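Long-range contacts in glyceraldehyde-3-phosphate dehydrogenase (Sulfolobus solfataricus, PDB 1B7G), which catalyses the phosphorylating oxidation of D-glyceraldehyde 3-phosphate in glycolysis, using either NADP or NAD as cofactor with a marked preference for NADP: residues I50-Q55 / I65-T70; T163-A168 / M209-P214; M218-I223 / M295-Q300. The protein carries 1 engineered substitution. All coordinates share one frame; numbering follows the deposited sequence.

Overall arrangement
Contact 1 belongs to the nucleotide-binding half of the chain, whereas contacts 2 and 3 lie in the catalytic half, with their centres about 37 Å from that of contact 1. Those two are neighbours, about 9 Å between centres, and share one mixed sheet: strand 157-167 of contact 2 runs beside strand 219-227 of contact 3. Contact 3 is the buried one, packed with histidines, methionines and aromatic rings. Contact 2, nearer the surface, pairs parallel strands, and its arginines bind sulfate. Contact 1, partly buried, joins an edge strand to a loop through two backbone hydrogen bonds, apolar side chains and a methyl-on-ring contact, away from the annotated sites.

Contact 1: residues I50-Q55 / I65-T70; sequences IYVPQQ and IPVAGT. Engineered in segment 50-55: V52 (natural residue Leu).
One face of the Y51 ring is covered by the methyl of A68, whose CB stands 3.6 Å from the ring centroid and only 15° off its normal, a CH-pi contact displaced a little toward CZ. Obliquely to the same ring, the T70 carbonyl O comes to 3.4 Å from Y51 CD2. The Y51 side chain reaches this place with CG anti to its own carbonyl carbon (chi1 -62°), and L74 of helix 71-77 also packs against it. G69 passes close to the ring, where a side chain on its CA would crowd Y51 CD2; its backbone angles would also press a CB against the preceding carbonyl O.

Two backbone bonds fix the register. A68 N donates to I50 O at 2.8 Å, approaching from above the carbonyl plane, and V52 N donates to G69 O at 3.1 Å, nearly along the C=O axis. A water extends the link, donating to P66 O and accepting from I50 N. On the F60 side, V52, an engineered replacement of leucine, crosses V67 at about a right angle, CG2 to CG2 at 3.8 Å. Farther along, I50 CD1 meets I65 CG2 at 3.9 Å.

T70 is the N-cap of helix 71-77, its OG1 hydrogen-bonded to D73 N. The loop lies along strand 50-51, the outermost strand at one side of the parallel sheet of a Rossmann-type nucleotide-binding domain.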
# COMPACT_ATOMS: atom_id res chain seq x y z
N ILE A 50 6.52 19.76 14.46
CA ILE A 50 7.80 19.46 13.85
C ILE A 50 8.92 20.37 14.32
O ILE A 50 8.85 21.59 14.26
CB ILE A 50 7.73 19.57 12.32
CG1 ILE A 50 6.60 18.68 11.78
CG2 ILE A 50 9.09 19.19 11.72
CD1 ILE A 50 6.35 18.90 10.30
N TYR A 51 9.98 19.74 14.82
CA TYR A 51 11.16 20.42 15.33
C TYR A 51 12.30 20.15 14.35
O TYR A 51 12.33 19.07 13.74
CB TYR A 51 11.49 19.95 16.71
CG TYR A 51 10.43 20.22 17.77
CD1 TYR A 51 9.24 19.52 17.81
CD2 TYR A 51 10.67 21.16 18.76
CE1 TYR A 51 8.30 19.77 18.79
CE2 TYR A 51 9.74 21.41 19.77
CZ TYR A 51 8.55 20.71 19.77
OH TYR A 51 7.61 20.94 20.76
N VAL A 52 13.16 21.12 14.13
CA VAL A 52 14.20 21.05 13.11
C VAL A 52 15.55 21.48 13.67
O VAL A 52 15.59 22.42 14.46
CB VAL A 52 13.84 22.04 11.98
CG1 VAL A 52 15.00 22.11 10.95
CG2 VAL A 52 12.57 21.63 11.23
N PRO A 53 16.64 20.86 13.22
CA PRO A 53 17.96 21.25 13.67
C PRO A 53 18.21 22.72 13.39
O PRO A 53 17.99 23.19 12.27
CB PRO A 53 18.93 20.38 12.86
CG PRO A 53 18.10 19.27 12.34
CD PRO A 53 16.68 19.75 12.26
N GLN A 54 18.68 23.43 14.39
CA GLN A 54 19.01 24.85 14.34
C GLN A 54 19.50 25.33 12.99
O GLN A 54 18.93 26.24 12.38
CB GLN A 54 20.08 25.09 15.41
CG GLN A 54 20.49 26.51 15.69
CD GLN A 54 21.59 26.53 16.75
OE1 GLN A 54 21.57 25.69 17.66
NE2 GLN A 54 22.52 27.47 16.63
N GLN A 55 20.51 24.66 12.42
CA GLN A 55 21.08 25.03 11.15
C GLN A 55 20.20 24.77 9.95
O GLN A 55 20.57 25.13 8.83
CB GLN A 55 22.43 24.29 10.98
CG GLN A 55 23.38 24.60 12.12
CD GLN A 55 24.67 23.80 12.06
OE1 GLN A 55 25.13 23.42 10.98
NE2 GLN A 55 25.26 23.54 13.22
N ILE A 65 6.02 25.43 6.35
CA ILE A 65 5.61 24.53 7.44
C ILE A 65 6.22 25.10 8.71
O ILE A 65 7.42 25.36 8.75
CB ILE A 65 6.10 23.09 7.19
CG1 ILE A 65 5.52 22.57 5.86
CG2 ILE A 65 5.70 22.16 8.32
CD1 ILE A 65 6.14 21.25 5.41
N PRO A 66 5.41 25.38 9.72
CA PRO A 66 5.93 25.94 10.95
C PRO A 66 6.83 24.94 11.68
O PRO A 66 6.53 23.76 11.67
CB PRO A 66 4.68 26.25 11.76
CG PRO A 66 3.62 25.36 11.21
CD PRO A 66 3.96 25.13 9.76
N VAL A 67 7.81 25.43 12.39
CA VAL A 67 8.78 24.75 13.20
C VAL A 67 8.61 25.07 14.69
O VAL A 67 8.86 26.20 15.12
CB VAL A 67 10.20 25.20 12.79
CG1 VAL A 67 11.25 24.60 13.72
CG2 VAL A 67 10.50 24.85 11.36
N ALA A 68 8.35 24.08 15.51
CA ALA A 68 8.09 24.26 16.93
C ALA A 68 9.31 24.58 17.75
O ALA A 68 9.17 25.12 18.86
CB ALA A 68 7.36 23.03 17.45
N GLY A 69 10.52 24.29 17.28
CA GLY A 69 11.72 24.55 18.06
C GLY A 69 12.89 23.73 17.50
O GLY A 69 12.71 23.09 16.47
N THR A 70 14.01 23.74 18.18
CA THR A 70 15.17 22.98 17.74
C THR A 70 15.00 21.51 18.14
O THR A 70 14.10 21.18 18.93
CB THR A 70 16.45 23.48 18.47
OG1 THR A 70 16.25 23.25 19.87
CG2 THR A 70 16.67 24.96 18.20
O HOH W 1 5.49 22.44 13.94

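Contact 2: residues T163-A168 / M209-P214; sequences TIVRRA and MAVIAP. With SO4 (sulfate ion), chain D; SO4 (sulfate ion), chain C.
R166 lies alongside I212, the two side chains pointing the same way from the sheet, so that the arginine's NH1 passes 3.7 Å from I212 CG1 at the guanidinium edge. The R166 chain leaves with CG anti to its carbonyl carbon and bends at chi3 (50°), which sets the guanidinium edge against two sulfates. Its NE donates to O2 of the chain C sulfate at 2.8 Å, and its NH2 is shared between O1 of that ion and O2 of the chain D sulfate. NH1 is held by a salt bridge to D185. R167, bent at chi2, also binds the chain D sulfate, NH1 2.5 Å from its O2 and NH2 bonded to O1, while its NE pairs with D170. Two positive groups meeting at one sulfate oxygen would probably strengthen anion binding.

Along the backbone the strands run parallel. I164 N donates to M209 O and V211 N to I164 O; R166 N reaches V211 O at only 2.6 Å, and A213 N closes on R166 O at 2.9 Å, all four nearly along the C=O axes. On the face bearing V165, its CG1 touches A213 CB at 3.9 Å and its CG2 lies beside V211 CG1. A168 rests its CB against I212 CG2.

S138, N140 and H193 also bind sulfate here; the ions probably come from the crystallisation liquor and mark where phosphates bind. R166 belongs to both the inorganic-phosphate and the substrate-phosphate sites, R167 to the latter: the end of this parallel strand pair forms part of the anion-binding pocket of the glyceraldehyde-3-phosphate dehydrogenase catalytic domain.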
# COMPACT_ATOMS: atom_id res chain seq x y z
N THR A 163 20.12 -17.78 6.28
CA THR A 163 20.35 -16.97 5.09
C THR A 163 19.21 -15.95 4.95
O THR A 163 18.04 -16.26 5.03
CB THR A 163 20.40 -17.92 3.89
OG1 THR A 163 21.71 -18.48 3.77
CG2 THR A 163 20.09 -17.16 2.60
N ILE A 164 19.62 -14.70 4.83
CA ILE A 164 18.74 -13.55 4.72
C ILE A 164 18.78 -12.91 3.33
O ILE A 164 19.79 -12.37 2.89
CB ILE A 164 19.09 -12.49 5.78
CG1 ILE A 164 18.93 -13.09 7.21
CG2 ILE A 164 18.12 -11.30 5.71
CD1 ILE A 164 19.66 -12.23 8.23
N VAL A 165 17.63 -12.92 2.68
CA VAL A 165 17.46 -12.25 1.39
C VAL A 165 16.87 -10.85 1.64
O VAL A 165 15.70 -10.79 1.98
CB VAL A 165 16.53 -13.07 0.49
CG1 VAL A 165 16.24 -12.30 -0.83
CG2 VAL A 165 17.11 -14.46 0.27
N ARG A 166 17.67 -9.82 1.52
CA ARG A 166 17.17 -8.47 1.86
C ARG A 166 16.56 -7.75 0.67
O ARG A 166 17.09 -7.78 -0.46
CB ARG A 166 18.31 -7.64 2.45
CG ARG A 166 19.16 -8.28 3.49
CD ARG A 166 20.15 -7.42 4.26
NE ARG A 166 19.57 -6.19 4.81
CZ ARG A 166 19.52 -5.02 4.21
NH1 ARG A 166 20.10 -4.84 3.01
NH2 ARG A 166 18.90 -3.99 4.81
N ARG A 167 15.44 -7.05 0.91
CA ARG A 167 14.88 -6.16 -0.13
C ARG A 167 15.88 -5.04 -0.30
O ARG A 167 16.58 -4.69 0.67
CB ARG A 167 13.47 -5.70 0.30
CG ARG A 167 13.52 -4.79 1.57
CD ARG A 167 13.56 -3.35 1.10
NE ARG A 167 13.60 -2.29 2.09
CZ ARG A 167 14.69 -1.90 2.73
NH1 ARG A 167 15.87 -2.52 2.53
NH2 ARG A 167 14.64 -0.91 3.62
N ALA A 168 16.11 -4.53 -1.51
CA ALA A 168 17.09 -3.52 -1.80
C ALA A 168 16.83 -2.16 -1.13
O ALA A 168 17.74 -1.51 -0.59
CB ALA A 168 17.09 -3.26 -3.35
N MET A 209 24.29 -15.41 6.72
CA MET A 209 24.78 -14.76 5.49
C MET A 209 23.63 -13.94 4.90
O MET A 209 22.48 -14.36 5.05
CB MET A 209 25.14 -15.83 4.46
CG MET A 209 26.27 -16.77 4.74
SD MET A 209 26.47 -18.12 3.56
CE MET A 209 25.72 -19.49 4.42
N ALA A 210 23.93 -12.88 4.17
CA ALA A 210 22.86 -12.06 3.62
C ALA A 210 23.22 -11.62 2.17
O ALA A 210 24.38 -11.35 1.90
CB ALA A 210 22.73 -10.78 4.44
N VAL A 211 22.17 -11.40 1.41
CA VAL A 211 22.23 -10.96 0.04
C VAL A 211 21.07 -9.97 -0.23
O VAL A 211 20.01 -10.18 0.38
CB VAL A 211 22.12 -12.14 -0.93
CG1 VAL A 211 20.79 -12.86 -0.78
CG2 VAL A 211 22.25 -11.65 -2.38
N ILE A 212 21.30 -9.03 -1.09
CA ILE A 212 20.31 -8.05 -1.56
C ILE A 212 19.73 -8.52 -2.90
O ILE A 212 20.46 -8.93 -3.79
CB ILE A 212 20.90 -6.65 -1.67
CG1 ILE A 212 21.16 -5.97 -0.32
CG2 ILE A 212 20.05 -5.67 -2.55
CD1 ILE A 212 22.07 -4.73 -0.45
N ALA A 213 18.41 -8.56 -2.97
CA ALA A 213 17.66 -8.89 -4.16
C ALA A 213 16.97 -7.59 -4.64
O ALA A 213 16.71 -6.74 -3.77
CB ALA A 213 16.57 -9.92 -3.95
N PRO A 214 16.58 -7.52 -5.90
CA PRO A 214 15.93 -6.33 -6.46
C PRO A 214 14.43 -6.28 -6.25
O PRO A 214 13.63 -6.35 -7.17
CB PRO A 214 16.27 -6.38 -7.96
CG PRO A 214 16.49 -7.81 -8.25
CD PRO A 214 16.84 -8.53 -6.95
S SO4 D . 18.18 -0.39 4.43
O1 SO4 D . 17.23 0.75 4.13
O2 SO4 D . 18.01 -1.46 3.42
O3 SO4 D . 17.74 -0.90 5.78
O4 SO4 D . 19.57 0.11 4.46
S SO4 C . 18.87 -5.55 8.58
O1 SO4 C . 19.12 -4.29 7.90
O2 SO4 C . 19.06 -6.72 7.56
O3 SO4 C . 17.54 -5.77 9.14
O4 SO4 C . 19.90 -5.65 9.63

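Contact 3: residues M218-I223 / M295-Q300; sequences MHMHFI and MYAVHQ
Backbone hydrogen bonds set the frame. H219 and V298 exchange two, as do H221 and Y296, making antiparallel hydrogen-bonded pairs; the straightest, H221 N to Y296 O, is 2.8 Å and runs nearly along the C=O axis. M220 with A297 and F222 with M295 are the intervening non-hydrogen-bonded pairs.

The aromatic rings of H221 and Y296 cross obliquely, centroids 4.6 Å apart and planes at 34°, and H221 CB sits over one face of the Y296 ring in a CH-pi contact of 3.6 Å to its centroid. Y296 CG takes the crowded position between N and carbonyl carbon (chi1 56°), which brings the tyrosine OH within 2.8 Å of H221 ND1 for a weak, bent bond. H221 NE2 bonds N140 OD1 of helix 139-152, next to C139, the probable nucleophile. An alanine in place of H221, lacking the imidazole and both its bonds, would probably leave the Y296 ring and the N140 amide less firmly placed.

These strands lie in the mixed sheet of the catalytic domain, where H219 belongs to the catalytic site; its ND1 accepts from R167 N, which fixes the ring's rotation. Against that ring lies the methylene of Q300, whose CB is 3.4 Å from H219 NE2, with OE1 over one face. Q300 NE2 is bonded to D170.

Apolar contacts line the face that bears M220, A297, F222 and M295, with M218 just before the strand. M220 CE meets M295 SD at 3.7 Å, M218 SD touches A297 CB, and the M295 sulfur sits at the edge of the F222 ring, a Met-aromatic contact.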
# COMPACT_ATOMS: atom_id res chain seq x y z
N MET A 218 9.55 -6.78 1.02
CA MET A 218 9.84 -7.50 2.26
C MET A 218 11.15 -8.28 2.09
O MET A 218 11.45 -8.68 0.95
CB MET A 218 8.76 -8.59 2.43
CG MET A 218 7.43 -8.11 3.01
SD MET A 218 6.23 -9.41 3.19
CE MET A 218 4.72 -8.40 3.38
N HIS A 219 11.76 -8.57 3.21
CA HIS A 219 12.88 -9.47 3.29
C HIS A 219 12.34 -10.89 3.45
O HIS A 219 11.19 -11.04 3.88
CB HIS A 219 13.69 -9.20 4.56
CG HIS A 219 14.23 -7.82 4.71
ND1 HIS A 219 15.03 -7.20 3.79
CD2 HIS A 219 14.09 -6.92 5.73
CE1 HIS A 219 15.40 -6.02 4.21
NE2 HIS A 219 14.83 -5.83 5.42
N MET A 220 13.22 -11.88 3.26
CA MET A 220 12.92 -13.24 3.57
C MET A 220 14.11 -13.91 4.26
O MET A 220 15.28 -13.66 3.98
CB MET A 220 12.45 -14.16 2.42
CG MET A 220 10.95 -14.04 2.15
SD MET A 220 10.32 -15.20 0.97
CE MET A 220 10.23 -16.69 2.02
N HIS A 221 13.75 -14.81 5.21
CA HIS A 221 14.77 -15.59 5.91
C HIS A 221 14.60 -17.09 5.65
O HIS A 221 13.54 -17.62 5.57
CB HIS A 221 14.80 -15.42 7.44
CG HIS A 221 15.07 -14.01 7.90
ND1 HIS A 221 15.63 -13.75 9.14
CD2 HIS A 221 14.86 -12.83 7.31
CE1 HIS A 221 15.76 -12.40 9.24
NE2 HIS A 221 15.28 -11.85 8.17
N PHE A 222 15.77 -17.77 5.62
CA PHE A 222 15.70 -19.23 5.40
C PHE A 222 16.57 -19.85 6.49
O PHE A 222 17.74 -19.47 6.60
CB PHE A 222 16.20 -19.61 4.01
CG PHE A 222 15.43 -18.93 2.90
CD1 PHE A 222 14.20 -19.43 2.50
CD2 PHE A 222 15.89 -17.76 2.32
CE1 PHE A 222 13.48 -18.79 1.50
CE2 PHE A 222 15.17 -17.11 1.33
CZ PHE A 222 13.96 -17.63 0.92
N ILE A 223 15.93 -20.57 7.40
CA ILE A 223 16.69 -20.87 8.62
C ILE A 223 16.72 -22.33 9.02
O ILE A 223 15.93 -23.14 8.62
CB ILE A 223 16.19 -20.10 9.86
CG1 ILE A 223 14.79 -20.63 10.20
CG2 ILE A 223 16.17 -18.59 9.67
CD1 ILE A 223 14.46 -20.32 11.67
N MET A 295 11.01 -21.08 6.61
CA MET A 295 11.32 -19.79 5.99
C MET A 295 10.23 -18.79 6.35
O MET A 295 9.07 -19.19 6.63
CB MET A 295 11.38 -19.96 4.43
CG MET A 295 10.02 -20.44 3.94
SD MET A 295 9.86 -20.39 2.18
CE MET A 295 10.85 -21.72 1.61
N TYR A 296 10.58 -17.52 6.35
CA TYR A 296 9.58 -16.50 6.72
C TYR A 296 9.87 -15.20 6.01
O TYR A 296 11.01 -14.92 5.57
CB TYR A 296 9.51 -16.39 8.27
CG TYR A 296 10.79 -16.09 9.00
CD1 TYR A 296 11.32 -14.79 9.03
CD2 TYR A 296 11.47 -17.06 9.69
CE1 TYR A 296 12.49 -14.54 9.72
CE2 TYR A 296 12.63 -16.80 10.41
CZ TYR A 296 13.15 -15.54 10.39
OH TYR A 296 14.33 -15.29 11.04
N ALA A 297 8.80 -14.38 5.91
CA ALA A 297 8.95 -13.03 5.39
C ALA A 297 9.03 -12.01 6.50
O ALA A 297 8.47 -12.22 7.60
CB ALA A 297 7.79 -12.66 4.43
N VAL A 298 9.68 -10.88 6.27
CA VAL A 298 9.78 -9.81 7.26
C VAL A 298 9.40 -8.47 6.60
O VAL A 298 10.00 -8.10 5.60
CB VAL A 298 11.19 -9.67 7.83
CG1 VAL A 298 11.32 -8.54 8.82
CG2 VAL A 298 11.68 -11.00 8.48
N HIS A 299 8.38 -7.79 7.11
CA HIS A 299 8.03 -6.47 6.58
C HIS A 299 8.88 -5.44 7.30
O HIS A 299 8.57 -5.02 8.44
CB HIS A 299 6.54 -6.15 6.69
CG HIS A 299 6.22 -4.79 6.10
ND1 HIS A 299 5.36 -3.90 6.69
CD2 HIS A 299 6.69 -4.16 5.01
CE1 HIS A 299 5.30 -2.79 6.00
NE2 HIS A 299 6.09 -2.93 4.94
N GLN A 300 9.93 -4.98 6.63
CA GLN A 300 10.93 -4.15 7.26
C GLN A 300 10.43 -2.76 7.62
O GLN A 300 11.04 -2.14 8.49
CB GLN A 300 12.24 -3.96 6.47
CG GLN A 300 12.07 -3.18 5.16
CD GLN A 300 11.21 -3.88 4.15
OE1 GLN A 300 11.06 -5.12 4.11
NE2 GLN A 300 10.57 -3.11 3.27